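Local coordinates for fucose-specific lectin (Aleuria aurantia, PDB 6GKE), which binds L-fucose, with its strongest preference for alpha-1,6-linked core fucose on glycoproteins, and forms homodimers, at residues Pro1-Ile13 / Arg24-Glu36. The protein carries 1 engineered substitution. Residues are numbered along the deposited sequence; the frame is centred on the assembly and turned at random.
With FUC (alpha-L-fucopyranose), chain C; EDO (1,2-ethanediol), chain I; EDO (1,2-ethanediol), chain B.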
loop_
_atom_site.group_PDB
_atom_site.type_symbol
_atom_site.label_atom_id
_atom_site.label_comp_id
_atom_site.label_asym_id
_atom_site.label_seq_id
_atom_site.Cartn_x
_atom_site.Cartn_y
_atom_site.Cartn_z
ATOM N N PRO A 1 -5.581 -9.702 3.032
ATOM C CA PRO A 1 -5.565 -8.325 2.557
ATOM C C PRO A 1 -6.942 -7.679 2.735
ATOM O O PRO A 1 -7.926 -8.367 3.044
ATOM C CB PRO A 1 -5.176 -8.411 1.074
ATOM C CG PRO A 1 -5.623 -9.781 0.658
ATOM C CD PRO A 1 -5.532 -10.629 1.905
ATOM N N THR A 2 -6.986 -6.359 2.546
ATOM C CA THR A 2 -8.219 -5.599 2.660
ATOM C C THR A 2 -8.364 -4.696 1.436
ATOM O O THR A 2 -7.502 -4.680 0.555
ATOM C CB THR A 2 -8.265 -4.758 3.944
ATOM O OG1 THR A 2 -7.465 -3.595 3.721
ATOM C CG2 THR A 2 -7.800 -5.514 5.170
ATOM N N GLU A 3 -9.450 -3.918 1.432
ATOM C CA GLU A 3 -9.700 -2.986 0.340
ATOM C C GLU A 3 -9.307 -1.553 0.729
ATOM O O GLU A 3 -9.597 -0.623 -0.004
ATOM C CB GLU A 3 -11.150 -3.141 -0.108
ATOM C CG GLU A 3 -11.424 -4.542 -0.621
ATOM C CD GLU A 3 -12.866 -4.826 -0.989
ATOM O OE1 GLU A 3 -13.771 -4.356 -0.265
ATOM O OE2 GLU A 3 -13.075 -5.513 -2.008
ATOM N N PHE A 4 -8.601 -1.392 1.854
ATOM C CA PHE A 4 -8.103 -0.084 2.300
ATOM C C PHE A 4 -6.911 0.320 1.427
ATOM O O PHE A 4 -5.895 -0.366 1.416
ATOM C CB PHE A 4 -7.696 -0.206 3.768
ATOM C CG PHE A 4 -7.383 1.046 4.554
ATOM C CD1 PHE A 4 -7.616 2.337 4.088
ATOM C CD2 PHE A 4 -6.886 0.899 5.840
ATOM C CE1 PHE A 4 -7.340 3.436 4.889
ATOM C CE2 PHE A 4 -6.603 2.000 6.632
ATOM C CZ PHE A 4 -6.844 3.267 6.162
ATOM N N LEU A 5 -7.029 1.445 0.717
ATOM C CA LEU A 5 -5.943 1.918 -0.122
ATOM C C LEU A 5 -4.749 2.306 0.757
ATOM O O LEU A 5 -4.869 3.114 1.678
ATOM C CB LEU A 5 -6.443 3.112 -0.933
ATOM C CG LEU A 5 -5.422 3.796 -1.838
ATOM C CD1 LEU A 5 -5.048 2.904 -3.012
ATOM C CD2 LEU A 5 -5.985 5.131 -2.313
ATOM N N TYR A 6 -3.574 1.767 0.432
ATOM C CA TYR A 6 -2.363 2.098 1.177
ATOM C C TYR A 6 -2.007 3.561 0.908
ATOM O O TYR A 6 -1.909 3.963 -0.249
ATOM C CB TYR A 6 -1.207 1.175 0.793
ATOM C CG TYR A 6 0.126 1.568 1.373
ATOM C CD1 TYR A 6 0.304 1.708 2.739
ATOM C CD2 TYR A 6 1.211 1.802 0.547
ATOM C CE1 TYR A 6 1.531 2.060 3.274
ATOM C CE2 TYR A 6 2.448 2.141 1.066
ATOM C CZ TYR A 6 2.605 2.282 2.432
ATOM O OH TYR A 6 3.835 2.615 2.923
ATOM N N THR A 7 -1.807 4.313 1.992
ATOM C CA THR A 7 -1.562 5.776 2.016
ATOM C C THR A 7 -2.833 6.566 1.681
ATOM O O THR A 7 -2.767 7.770 1.435
ATOM C CB THR A 7 -0.336 6.251 1.211
ATOM O OG1 THR A 7 -0.561 6.242 -0.199
ATOM C CG2 THR A 7 0.904 5.455 1.544
ATOM N N SER A 8 -4.002 5.926 1.789
ATOM C CA SER A 8 -5.256 6.664 1.882
ATOM C C SER A 8 -5.166 7.687 3.015
ATOM O O SER A 8 -4.652 7.388 4.091
ATOM C CB SER A 8 -6.393 5.720 2.170
ATOM O OG SER A 8 -7.626 6.398 2.357
ATOM N N LYS A 9 -5.778 8.852 2.810
ATOM C CA LYS A 9 -6.046 9.726 3.929
ATOM C C LYS A 9 -7.236 9.162 4.716
ATOM O O LYS A 9 -7.930 8.247 4.276
ATOM C CB LYS A 9 -6.242 11.170 3.464
ATOM C CG LYS A 9 -4.949 11.858 3.044
ATOM C CD LYS A 9 -4.372 11.405 1.715
ATOM C CE LYS A 9 -3.325 12.379 1.216
ATOM N NZ LYS A 9 -2.720 11.949 -0.069
ATOM N N ILE A 10 -7.425 9.711 5.912
ATOM C CA ILE A 10 -8.448 9.264 6.842
ATOM C C ILE A 10 -9.156 10.506 7.379
ATOM O O ILE A 10 -8.530 11.537 7.584
ATOM C CB ILE A 10 -7.848 8.436 7.998
ATOM C CG1 ILE A 10 -6.932 7.320 7.492
ATOM C CG2 ILE A 10 -8.943 7.884 8.897
ATOM C CD1 ILE A 10 -6.124 6.652 8.581
ATOM N N ALA A 11 -10.460 10.406 7.635
ATOM C CA ALA A 11 -11.194 11.452 8.354
ATOM C C ALA A 11 -12.122 10.778 9.357
ATOM O O ALA A 11 -12.604 9.686 9.105
ATOM C CB ALA A 11 -11.967 12.338 7.404
ATOM N N ALA A 12 -12.367 11.440 10.487
ATOM C CA ALA A 12 -13.148 10.824 11.547
ATOM C C ALA A 12 -13.973 11.870 12.293
ATOM O O ALA A 12 -13.541 13.005 12.474
ATOM C CB ALA A 12 -12.238 10.096 12.501
ATOM N N ILE A 13 -15.139 11.426 12.769
ATOM C CA ILE A 13 -16.074 12.245 13.537
ATOM C C ILE A 13 -16.638 11.399 14.684
ATOM O O ILE A 13 -16.605 10.168 14.654
ATOM C CB ILE A 13 -17.211 12.801 12.653
ATOM C CG1 ILE A 13 -17.973 11.669 11.957
ATOM C CG2 ILE A 13 -16.681 13.840 11.673
ATOM C CD1 ILE A 13 -19.207 12.091 11.194
ATOM N N ARG A 24 -17.894 7.819 13.223
ATOM C CA ARG A 24 -17.780 7.442 11.829
ATOM C C ARG A 24 -16.345 7.724 11.392
ATOM O O ARG A 24 -15.756 8.724 11.784
ATOM C CB ARG A 24 -18.745 8.219 10.928
ATOM C CG ARG A 24 -20.210 8.159 11.340
ATOM C CD ARG A 24 -20.835 6.795 11.125
ATOM N NE ARG A 24 -22.253 6.752 11.478
ATOM C CZ ARG A 24 -22.737 6.475 12.689
ATOM N NH1 ARG A 24 -21.926 6.158 13.686
ATOM N NH2 ARG A 24 -24.042 6.525 12.897
ATOM N N VAL A 25 -15.802 6.826 10.570
ATOM C CA VAL A 25 -14.486 7.026 9.995
ATOM C C VAL A 25 -14.591 6.787 8.488
ATOM O O VAL A 25 -15.311 5.897 8.037
ATOM C CB VAL A 25 -13.414 6.166 10.696
ATOM C CG1 VAL A 25 -13.690 4.682 10.604
ATOM C CG2 VAL A 25 -12.011 6.489 10.212
ATOM N N TYR A 26 -13.877 7.637 7.739
ATOM C CA TYR A 26 -13.890 7.687 6.286
ATOM C C TYR A 26 -12.484 7.388 5.777
ATOM O O TYR A 26 -11.491 7.895 6.310
ATOM C CB TYR A 26 -14.373 9.056 5.782
ATOM C CG TYR A 26 -15.745 9.357 6.312
ATOM C CD1 TYR A 26 -16.869 8.795 5.734
ATOM C CD2 TYR A 26 -15.909 10.084 7.479
ATOM C CE1 TYR A 26 -18.127 8.967 6.283
ATOM C CE2 TYR A 26 -17.158 10.267 8.043
ATOM C CZ TYR A 26 -18.268 9.691 7.455
ATOM O OH TYR A 26 -19.486 9.823 8.050
ATOM N N PHE A 27 -12.423 6.563 4.729
ATOM C CA PHE A 27 -11.174 6.165 4.116
ATOM C C PHE A 27 -11.457 5.852 2.650
ATOM O O PHE A 27 -12.611 5.701 2.255
ATOM C CB PHE A 27 -10.575 4.956 4.843
ATOM C CG PHE A 27 -11.406 3.698 4.751
ATOM C CD1 PHE A 27 -12.414 3.426 5.667
ATOM C CD2 PHE A 27 -11.192 2.786 3.727
ATOM C CE1 PHE A 27 -13.177 2.270 5.560
ATOM C CE2 PHE A 27 -11.954 1.633 3.620
ATOM C CZ PHE A 27 -12.943 1.378 4.537
ATOM N N GLN A 28 -10.393 5.716 1.862
ATOM C CA GLN A 28 -10.540 5.426 0.452
ATOM C C GLN A 28 -10.197 3.962 0.182
ATOM O O GLN A 28 -9.280 3.394 0.779
ATOM C CB GLN A 28 -9.649 6.357 -0.369
ATOM C CG GLN A 28 -9.975 6.369 -1.853
ATOM C CD GLN A 28 -9.330 7.544 -2.541
ATOM O OE1 GLN A 28 -8.191 7.917 -2.237
ATOM N NE2 GLN A 28 -10.055 8.145 -3.476
ATOM N N ASP A 29 -10.941 3.379 -0.759
ATOM C CA ASP A 29 -10.728 2.006 -1.182
ATOM C C ASP A 29 -9.901 1.978 -2.477
ATOM O O ASP A 29 -9.516 3.007 -3.041
ATOM C CB ASP A 29 -12.050 1.238 -1.273
ATOM C CG ASP A 29 -12.987 1.620 -2.408
ATOM O OD1 ASP A 29 -12.512 2.192 -3.410
ATOM O OD2 ASP A 29 -14.197 1.322 -2.275
ATOM N N LEU A 30 -9.607 0.761 -2.941
ATOM C CA LEU A 30 -8.724 0.563 -4.100
ATOM C C LEU A 30 -9.329 1.136 -5.385
ATOM O O LEU A 30 -8.589 1.427 -6.325
ATOM C CB LEU A 30 -8.450 -0.930 -4.293
ATOM C CG LEU A 30 -7.782 -1.633 -3.117
ATOM C CD1 LEU A 30 -7.637 -3.113 -3.413
ATOM C CD2 LEU A 30 -6.433 -1.017 -2.801
ATOM N N ASN A 31 -10.659 1.280 -5.407
ATOM C CA ASN A 31 -11.398 1.788 -6.555
ATOM C C ASN A 31 -11.567 3.308 -6.507
ATOM O O ASN A 31 -12.214 3.861 -7.390
ATOM C CB ASN A 31 -12.773 1.130 -6.656
ATOM C CG ASN A 31 -12.670 -0.358 -6.888
ATOM O OD1 ASN A 31 -11.861 -0.798 -7.698
ATOM N ND2 ASN A 31 -13.464 -1.134 -6.171
ATOM N N GLY A 32 -11.041 3.967 -5.468
ATOM C CA GLY A 32 -11.169 5.415 -5.321
ATOM C C GLY A 32 -12.442 5.862 -4.613
ATOM O O GLY A 32 -12.661 7.065 -4.448
ATOM N N LYS A 33 -13.292 4.919 -4.193
ATOM C CA LYS A 33 -14.494 5.297 -3.460
ATOM C C LYS A 33 -14.127 5.662 -2.022
ATOM O O LYS A 33 -13.169 5.141 -1.464
ATOM C CB LYS A 33 -15.522 4.167 -3.451
ATOM C CG LYS A 33 -15.919 3.643 -4.819
ATOM C CD LYS A 33 -16.438 4.693 -5.762
ATOM C CE LYS A 33 -16.762 4.108 -7.121
ATOM N NZ LYS A 33 -16.838 5.143 -8.176
ATOM N N ILE A 34 -14.927 6.554 -1.433
ATOM C CA ILE A 34 -14.832 6.879 -0.027
ATOM C C ILE A 34 -15.840 5.998 0.706
ATOM O O ILE A 34 -17.030 6.046 0.401
ATOM C CB ILE A 34 -15.097 8.371 0.253
ATOM C CG1 ILE A 34 -14.217 9.289 -0.599
ATOM C CG2 ILE A 34 -14.924 8.655 1.737
ATOM C CD1 ILE A 34 -14.646 10.738 -0.588
ATOM N N ARG A 35 -15.335 5.196 1.647
ATOM C CA ARG A 35 -16.154 4.321 2.455
ATOM C C ARG A 35 -16.255 4.849 3.884
ATOM O O ARG A 35 -15.405 5.605 4.354
ATOM C CB ARG A 35 -15.557 2.915 2.496
ATOM C CG ARG A 35 -15.560 2.198 1.158
ATOM C CD ARG A 35 -15.041 0.788 1.322
ATOM N NE ARG A 35 -14.995 0.080 0.058
ATOM C CZ ARG A 35 -14.720 -1.210 -0.066
ATOM N NH1 ARG A 35 -14.536 -1.952 1.016
ATOM N NH2 ARG A 35 -14.625 -1.741 -1.273
ATOM N N GLU A 36 -17.316 4.401 4.555
ATOM C CA GLU A 36 -17.597 4.727 5.938
ATOM C C GLU A 36 -17.616 3.446 6.775
ATOM O O GLU A 36 -18.203 2.442 6.361
ATOM C CB GLU A 36 -18.963 5.403 6.046
ATOM C CG GLU A 36 -19.300 5.942 7.427
ATOM C CD GLU A 36 -20.743 6.403 7.516
ATOM O OE1 GLU A 36 -21.628 5.534 7.395
ATOM O OE2 GLU A 36 -20.989 7.626 7.680
HETATM C C1 FUC C . -25.933 5.728 9.780
HETATM C C2 FUC C . -25.007 5.483 8.606
HETATM C C3 FUC C . -24.935 6.715 7.707
HETATM C C4 FUC C . -24.593 7.950 8.525
HETATM C C5 FUC C . -25.608 8.098 9.654
HETATM C C6 FUC C . -25.333 9.287 10.563
HETATM O O1 FUC C . -27.258 5.793 9.267
HETATM O O2 FUC C . -25.500 4.373 7.846
HETATM O O3 FUC C . -24.000 6.496 6.644
HETATM O O4 FUC C . -23.287 7.852 9.103
HETATM O O5 FUC C . -25.572 6.921 10.464
HETATM C C1 EDO I . -2.734 -2.253 -0.919
HETATM O O1 EDO I . -2.123 -2.946 0.165
HETATM C C2 EDO I . -3.508 -0.956 -0.680
HETATM O O2 EDO I . -3.306 0.019 -1.760
HETATM C C1 EDO B . -1.301 2.178 -2.639
HETATM O O1 EDO B . -0.163 2.903 -2.181
HETATM C C2 EDO B . -1.133 0.870 -3.412
HETATM O O2 EDO B . -2.159 -0.121 -3.058
HETATM O O HOH W 1 -6.895 9.043 0.132
#
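The F4 ring leans obliquely on F27, planes 67° apart, with F4 CE1 3.6 Å from F27 CB; R35 CB sits over one face of the F27 ring, toward its rim. F4 CG lies anti to the backbone N (chi1 -169°), which swings the ring back to F27 although its CB points away. In one of the two conformers of E3, OE1 takes both R35 NH1 (2.8 Å) and R35 NH2; it sits at the guanidinium edge, in its plane, with the carboxylate turned 80° to that plane. R35 NE also binds D29 OD2 (2.8 Å), a second anchor that limits its rotation. S8 OG accepts the N-H of Q28 (N to OG 2.9 Å) and donates to K9 O. Beyond it, 10-13 and 24-28 pair antiparallel: I10 and V25 lie alongside on one side of the sheet, CG2 to CG2, while on the other I13 CD1 reaches the edge of the Y26 ring. Y26 OH donates to E36 OE2 on its anti lone pair, which would help to fix the carboxylate; E36 OE1 accepts from fucose O3 and OE2 from O4. R24 NE gives to fucose O4 (2.8 Å). Inner strands of this blade thus carry R24 and E36 of a fucose site, set between adjacent blades of the six-bladed beta-propeller.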